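Local coordinates for cupin 2 conserved barrel domain protein (Planctomyces limnophilus, PDB 4H7L) that is of unknown function but binds a copper(II) ion in a cupin-type beta barrel of the Pac13-like family, at residues V47-T52 against T111-V116; H78-L83 against R105-A110. All coordinates share one frame; numbering follows the deposited sequence.

In the fold
Contact 1 and contact 2 are antiparallel strand pairs of one cupin barrel, their centres about 16 Å apart, with contact 2 falling between the two segments of contact 1 in the chain. Strand 104-107 leads through Gly108 and Glu109 directly into strand 110-117, and the two contacts touch where Ile112 CG2 packs on Ile106 CD1 at 4.1 Å. Copper is bound by His61, His63, Glu68 and His104. The side chain of Asn114, in contact 1, comes within about 5 Å of the ion. In contact 2 the side chain of Arg105 is about 8 Å from the bound copper ion. Both pairs also pack against the second subunit.

Contact 1: residues V47-T52 against T111-V116; sequences VSVHYT and TIINIV
His50 and Asn114 face each other as a hydrogen-bonded antiparallel pair, and their side chains run side by side in the same direction, CB to CB 4.0 Å. The imidazole and the amide are turned 79° against each other, so the two flat groups stand nearly perpendicular instead of stacking. Val116 CG2 covers one face of the imidazole, 4.1 Å from His50 NE2. Thr52, farther along this face, sets its CB against Ile112 CG1; its OG1 binds a water at 2.8 Å that also accepts a weak bond from Asn114 ND2. The firmer partner of that amide nitrogen is Glu68 OE1, which makes Asn114 a second-shell residue of the copper site.

The other face carries Val49, Tyr51, Ile113 and Ile115. Tyr51 CG is anti to its backbone N (chi1 173°) and thus beside the carbonyl carbon, on the side where Thr111 lies. Thr111 CG2 meets the phenol obliquely, 3.4 Å from Tyr51 CE1 and 3.6 Å from Tyr51 OH, while Ile113 CD1 reaches the ring at its edge, 3.9 Å from Tyr51 CD1. Ile113 turns its other branch, CG2, to Val49 CG1 at 3.8 Å.

Six backbone hydrogen bonds join Ser48, His50 and Thr52 to Val116, Asn114 and Ile112. On its other edge strand 48-54 pairs with strand 33-38, while strand 110-117 continues the sheet to strand 67-72; Ile69 and Leu93 of the second subunit pack on Val49 and Tyr51.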
loop_
_atom_site.group_PDB
_atom_site.type_symbol
_atom_site.label_atom_id
_atom_site.label_comp_id
_atom_site.label_asym_id
_atom_site.label_seq_id
_atom_site.Cartn_x
_atom_site.Cartn_y
_atom_site.Cartn_z
ATOM N N VAL B 47 -1.540 5.649 8.176
ATOM C CA VAL B 47 -2.202 5.495 6.892
ATOM C C VAL B 47 -3.298 4.441 6.967
ATOM O O VAL B 47 -3.248 3.537 7.801
ATOM C CB VAL B 47 -1.203 5.076 5.802
ATOM C CG1 VAL B 47 0.017 5.968 5.837
ATOM C CG2 VAL B 47 -0.789 3.623 5.981
ATOM N N SER B 48 -4.289 4.567 6.093
ATOM C CA SER B 48 -5.305 3.542 5.941
ATOM C C SER B 48 -4.910 2.697 4.750
ATOM O O SER B 48 -4.222 3.176 3.853
ATOM C CB SER B 48 -6.677 4.166 5.693
ATOM O OG SER B 48 -7.061 4.999 6.766
ATOM N N VAL B 49 -5.348 1.444 4.734
ATOM C CA VAL B 49 -5.091 0.577 3.595
ATOM C C VAL B 49 -6.376 -0.113 3.156
ATOM O O VAL B 49 -6.950 -0.913 3.893
ATOM C CB VAL B 49 -4.007 -0.464 3.914
ATOM C CG1 VAL B 49 -3.815 -1.406 2.738
ATOM C CG2 VAL B 49 -2.703 0.238 4.244
ATOM N N HIS B 50 -6.828 0.226 1.954
ATOM C CA HIS B 50 -8.049 -0.334 1.392
ATOM C C HIS B 50 -7.710 -1.375 0.335
ATOM O O HIS B 50 -6.765 -1.204 -0.434
ATOM C CB HIS B 50 -8.883 0.759 0.724
ATOM C CG HIS B 50 -9.208 1.918 1.614
ATOM N ND1 HIS B 50 -8.901 1.946 2.956
ATOM C CD2 HIS B 50 -9.823 3.093 1.344
ATOM C CE1 HIS B 50 -9.310 3.091 3.476
ATOM N NE2 HIS B 50 -9.874 3.803 2.519
ATOM N N TYR B 51 -8.486 -2.450 0.302
ATOM C CA TYR B 51 -8.440 -3.400 -0.798
ATOM C C TYR B 51 -9.740 -3.214 -1.570
ATOM O O TYR B 51 -10.813 -3.591 -1.101
ATOM C CB TYR B 51 -8.291 -4.822 -0.265
ATOM C CG TYR B 51 -8.406 -5.910 -1.307
ATOM C CD1 TYR B 51 -7.437 -6.075 -2.280
ATOM C CD2 TYR B 51 -9.472 -6.789 -1.293
ATOM C CE1 TYR B 51 -7.537 -7.075 -3.223
ATOM C CE2 TYR B 51 -9.582 -7.795 -2.229
ATOM C CZ TYR B 51 -8.609 -7.934 -3.192
ATOM O OH TYR B 51 -8.707 -8.936 -4.128
ATOM N N THR B 52 -9.638 -2.610 -2.747
ATOM C CA THR B 52 -10.804 -2.047 -3.412
ATOM C C THR B 52 -11.074 -2.664 -4.774
ATOM O O THR B 52 -10.181 -2.767 -5.614
ATOM C CB THR B 52 -10.640 -0.526 -3.594
ATOM O OG1 THR B 52 -10.527 0.104 -2.312
ATOM C CG2 THR B 52 -11.827 0.061 -4.339
ATOM N N THR B 111 -8.646 -4.143 -9.642
ATOM C CA THR B 111 -8.482 -4.395 -8.217
ATOM C C THR B 111 -7.242 -3.651 -7.737
ATOM O O THR B 111 -6.168 -3.785 -8.321
ATOM C CB THR B 111 -8.305 -5.891 -7.921
ATOM O OG1 THR B 111 -9.379 -6.633 -8.514
ATOM C CG2 THR B 111 -8.280 -6.138 -6.418
ATOM N N ILE B 112 -7.380 -2.868 -6.674
ATOM C CA ILE B 112 -6.264 -2.066 -6.207
ATOM C C ILE B 112 -6.088 -2.110 -4.697
ATOM O O ILE B 112 -7.010 -2.448 -3.956
ATOM C CB ILE B 112 -6.424 -0.594 -6.624
ATOM C CG1 ILE B 112 -7.628 0.037 -5.924
ATOM C CG2 ILE B 112 -6.579 -0.485 -8.131
ATOM C CD1 ILE B 112 -7.467 1.515 -5.676
ATOM N N ILE B 113 -4.875 -1.790 -4.259
ATOM C CA ILE B 113 -4.617 -1.443 -2.875
ATOM C C ILE B 113 -4.553 0.072 -2.813
ATOM O O ILE B 113 -3.665 0.676 -3.400
ATOM C CB ILE B 113 -3.262 -1.974 -2.381
ATOM C CG1 ILE B 113 -3.191 -3.499 -2.481
ATOM C CG2 ILE B 113 -3.014 -1.518 -0.948
ATOM C CD1 ILE B 113 -4.079 -4.217 -1.511
ATOM N N ASN B 114 -5.490 0.690 -2.111
ATOM C CA ASN B 114 -5.463 2.135 -1.960
ATOM C C ASN B 114 -4.877 2.518 -0.608
ATOM O O ASN B 114 -5.449 2.219 0.438
ATOM C CB ASN B 114 -6.864 2.724 -2.125
ATOM C CG ASN B 114 -6.869 4.233 -2.039
ATOM O OD1 ASN B 114 -5.810 4.868 -2.053
ATOM N ND2 ASN B 114 -8.060 4.819 -1.953
ATOM N N ILE B 115 -3.726 3.174 -0.642
ATOM C CA ILE B 115 -3.047 3.613 0.569
ATOM C C ILE B 115 -3.324 5.095 0.781
ATOM O O ILE B 115 -2.969 5.924 -0.053
ATOM C CB ILE B 115 -1.535 3.373 0.458
ATOM C CG1 ILE B 115 -1.257 1.883 0.245
ATOM C CG2 ILE B 115 -0.823 3.855 1.707
ATOM C CD1 ILE B 115 0.051 1.600 -0.459
ATOM N N VAL B 116 -3.966 5.422 1.899
ATOM C CA VAL B 116 -4.427 6.784 2.149
ATOM C C VAL B 116 -3.747 7.403 3.366
ATOM O O VAL B 116 -3.680 6.781 4.428
ATOM C CB VAL B 116 -5.946 6.801 2.393
ATOM C CG1 VAL B 116 -6.444 8.229 2.564
ATOM C CG2 VAL B 116 -6.678 6.104 1.257
HETATM O O HOH W 1 -10.732 2.861 -1.824
#

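Contact 2: residues H78-L83 against R105-A110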
loop_
_atom_site.group_PDB
_atom_site.type_symbol
_atom_site.label_atom_id
_atom_site.label_comp_id
_atom_site.label_asym_id
_atom_site.label_seq_id
_atom_site.Cartn_x
_atom_site.Cartn_y
_atom_site.Cartn_z
ATOM N N HIS B 78 -7.524 -2.533 -21.266
ATOM C CA HIS B 78 -7.905 -1.161 -21.607
ATOM C C HIS B 78 -8.382 -0.339 -20.417
ATOM O O HIS B 78 -8.849 0.785 -20.593
ATOM C CB HIS B 78 -8.995 -1.138 -22.679
ATOM C CG HIS B 78 -8.654 -1.921 -23.905
ATOM N ND1 HIS B 78 -9.402 -2.998 -24.333
ATOM C CD2 HIS B 78 -7.646 -1.785 -24.797
ATOM C CE1 HIS B 78 -8.868 -3.489 -25.436
ATOM N NE2 HIS B 78 -7.800 -2.772 -25.739
ATOM N N ALA B 79 -8.276 -0.881 -19.210
ATOM C CA ALA B 79 -8.624 -0.099 -18.035
ATOM C C ALA B 79 -7.595 1.011 -17.915
ATOM O O ALA B 79 -6.418 0.804 -18.200
ATOM C CB ALA B 79 -8.634 -0.960 -16.792
ATOM N N THR B 80 -8.041 2.198 -17.520
ATOM C CA THR B 80 -7.138 3.330 -17.383
ATOM C C THR B 80 -7.361 4.059 -16.073
ATOM O O THR B 80 -8.294 3.766 -15.326
ATOM C CB THR B 80 -7.333 4.348 -18.520
ATOM O OG1 THR B 80 -8.630 4.947 -18.411
ATOM C CG2 THR B 80 -7.199 3.677 -19.875
ATOM N N ILE B 81 -6.488 5.018 -15.805
ATOM C CA ILE B 81 -6.672 5.935 -14.697
ATOM C C ILE B 81 -6.625 7.334 -15.281
ATOM O O ILE B 81 -5.841 7.603 -16.190
ATOM C CB ILE B 81 -5.583 5.759 -13.623
ATOM C CG1 ILE B 81 -5.857 6.674 -12.432
ATOM C CG2 ILE B 81 -4.207 6.044 -14.201
ATOM C CD1 ILE B 81 -5.196 6.214 -11.159
ATOM N N GLU B 82 -7.488 8.213 -14.787
ATOM C CA GLU B 82 -7.518 9.588 -15.261
ATOM C C GLU B 82 -7.014 10.517 -14.177
ATOM O O GLU B 82 -7.561 10.552 -13.076
ATOM C CB GLU B 82 -8.930 9.980 -15.690
ATOM C CG GLU B 82 -9.390 9.281 -16.960
ATOM C CD GLU B 82 -10.821 9.618 -17.337
ATOM O OE1 GLU B 82 -11.484 10.358 -16.578
ATOM O OE2 GLU B 82 -11.283 9.142 -18.394
ATOM N N LEU B 83 -5.956 11.257 -14.489
ATOM C CA LEU B 83 -5.371 12.202 -13.548
ATOM C C LEU B 83 -5.389 13.594 -14.166
ATOM O O LEU B 83 -4.772 13.832 -15.204
ATOM C CB LEU B 83 -3.947 11.779 -13.192
ATOM C CG LEU B 83 -3.846 10.408 -12.520
ATOM C CD1 LEU B 83 -2.417 9.896 -12.517
ATOM C CD2 LEU B 83 -4.380 10.482 -11.107
ATOM N N ARG B 105 -9.946 9.384 -11.227
ATOM C CA ARG B 105 -10.885 8.271 -11.188
ATOM C C ARG B 105 -10.352 7.136 -12.047
ATOM O O ARG B 105 -9.509 7.352 -12.917
ATOM C CB ARG B 105 -12.258 8.681 -11.703
ATOM C CG ARG B 105 -12.265 9.048 -13.168
ATOM C CD ARG B 105 -13.645 8.914 -13.766
ATOM N NE ARG B 105 -13.666 9.426 -15.128
ATOM C CZ ARG B 105 -14.764 9.771 -15.787
ATOM N NH1 ARG B 105 -15.954 9.666 -15.211
ATOM N NH2 ARG B 105 -14.670 10.231 -17.026
ATOM N N ILE B 106 -10.844 5.929 -11.800
ATOM C CA ILE B 106 -10.486 4.778 -12.615
ATOM C C ILE B 106 -11.606 4.453 -13.601
ATOM O O ILE B 106 -12.784 4.663 -13.319
ATOM C CB ILE B 106 -10.158 3.558 -11.741
ATOM C CG1 ILE B 106 -8.779 3.743 -11.109
ATOM C CG2 ILE B 106 -10.182 2.280 -12.569
ATOM C CD1 ILE B 106 -8.390 2.657 -10.138
ATOM N N VAL B 107 -11.218 3.951 -14.766
ATOM C CA VAL B 107 -12.160 3.647 -15.834
ATOM C C VAL B 107 -11.958 2.199 -16.249
ATOM O O VAL B 107 -10.840 1.791 -16.559
ATOM C CB VAL B 107 -11.937 4.577 -17.039
ATOM C CG1 VAL B 107 -12.841 4.191 -18.198
ATOM C CG2 VAL B 107 -12.171 6.026 -16.630
ATOM N N GLY B 108 -13.038 1.424 -16.246
ATOM C CA GLY B 108 -12.947 -0.007 -16.479
ATOM C C GLY B 108 -12.721 -0.732 -15.167
ATOM O O GLY B 108 -12.492 -0.098 -14.138
ATOM N N GLU B 109 -12.773 -2.060 -15.194
ATOM C CA GLU B 109 -12.670 -2.839 -13.967
ATOM C C GLU B 109 -11.222 -2.996 -13.513
ATOM O O GLU B 109 -10.298 -2.996 -14.325
ATOM C CB GLU B 109 -13.317 -4.209 -14.148
ATOM C CG GLU B 109 -14.809 -4.139 -14.442
ATOM C CD GLU B 109 -15.573 -5.340 -13.909
ATOM O OE1 GLU B 109 -15.116 -5.948 -12.918
ATOM O OE2 GLU B 109 -16.632 -5.675 -14.481
ATOM N N ALA B 110 -11.034 -3.133 -12.205
ATOM C CA ALA B 110 -9.699 -3.250 -11.631
ATOM C C ALA B 110 -9.754 -3.611 -10.149
ATOM O O ALA B 110 -10.772 -3.422 -9.486
ATOM C CB ALA B 110 -8.935 -1.947 -11.819
#
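Glu82 OE1 receives two N-H groups of Arg105: a salt bridge from NE at 2.8 Å and a weak, more bent bond from NH2 at 3.2 Å. The oxygen lies near the guanidinium plane, at its edge, whereas NE stands above the carboxylate plane, 52° out of it, and the two flat groups are turned 53° apart. Arg105 CG sits between its backbone N and carbonyl carbon (chi1 65°), and the chain then extends to NE alongside Glu82. The guanidinium is gripped a second time where NH1 binds Ala58 O, which ties the strand pair to the loop that also carries the copper ligands His61 and His63.

The Glu82 side chain crosses that of Val107, its OE2 3.7 Å from Val107 CG2. On the same face Thr80 and Val107 point the same way side by side, and Thr80 OG1 touches Val107 CB at 3.6 Å.

On the reverse face Ile81 and Ile106 meet loosely, CG1 to CG1 4.3 Å, and both reach Tyr70 of strand 67-72. Ile81 additionally packs on Met19 of the second subunit.

Four backbone hydrogen bonds pair Thr80 with Val107 and Glu82 with Arg105. Beyond them Ala79 CB rests against Glu109 O at 3.6 Å, and the backbone angles of Gly108 are ones that favour glycine.

Strand 104-107 opens with the copper ligand His104, one residue before Arg105. Strand 80-83 is the middle of three antiparallel strands, between 86-89 and 104-107. One face of the pair carries Thr80, Glu82, Arg105 and Val107, the other Ile81 and Ile106, and the three strands form part of the cupin beta barrel.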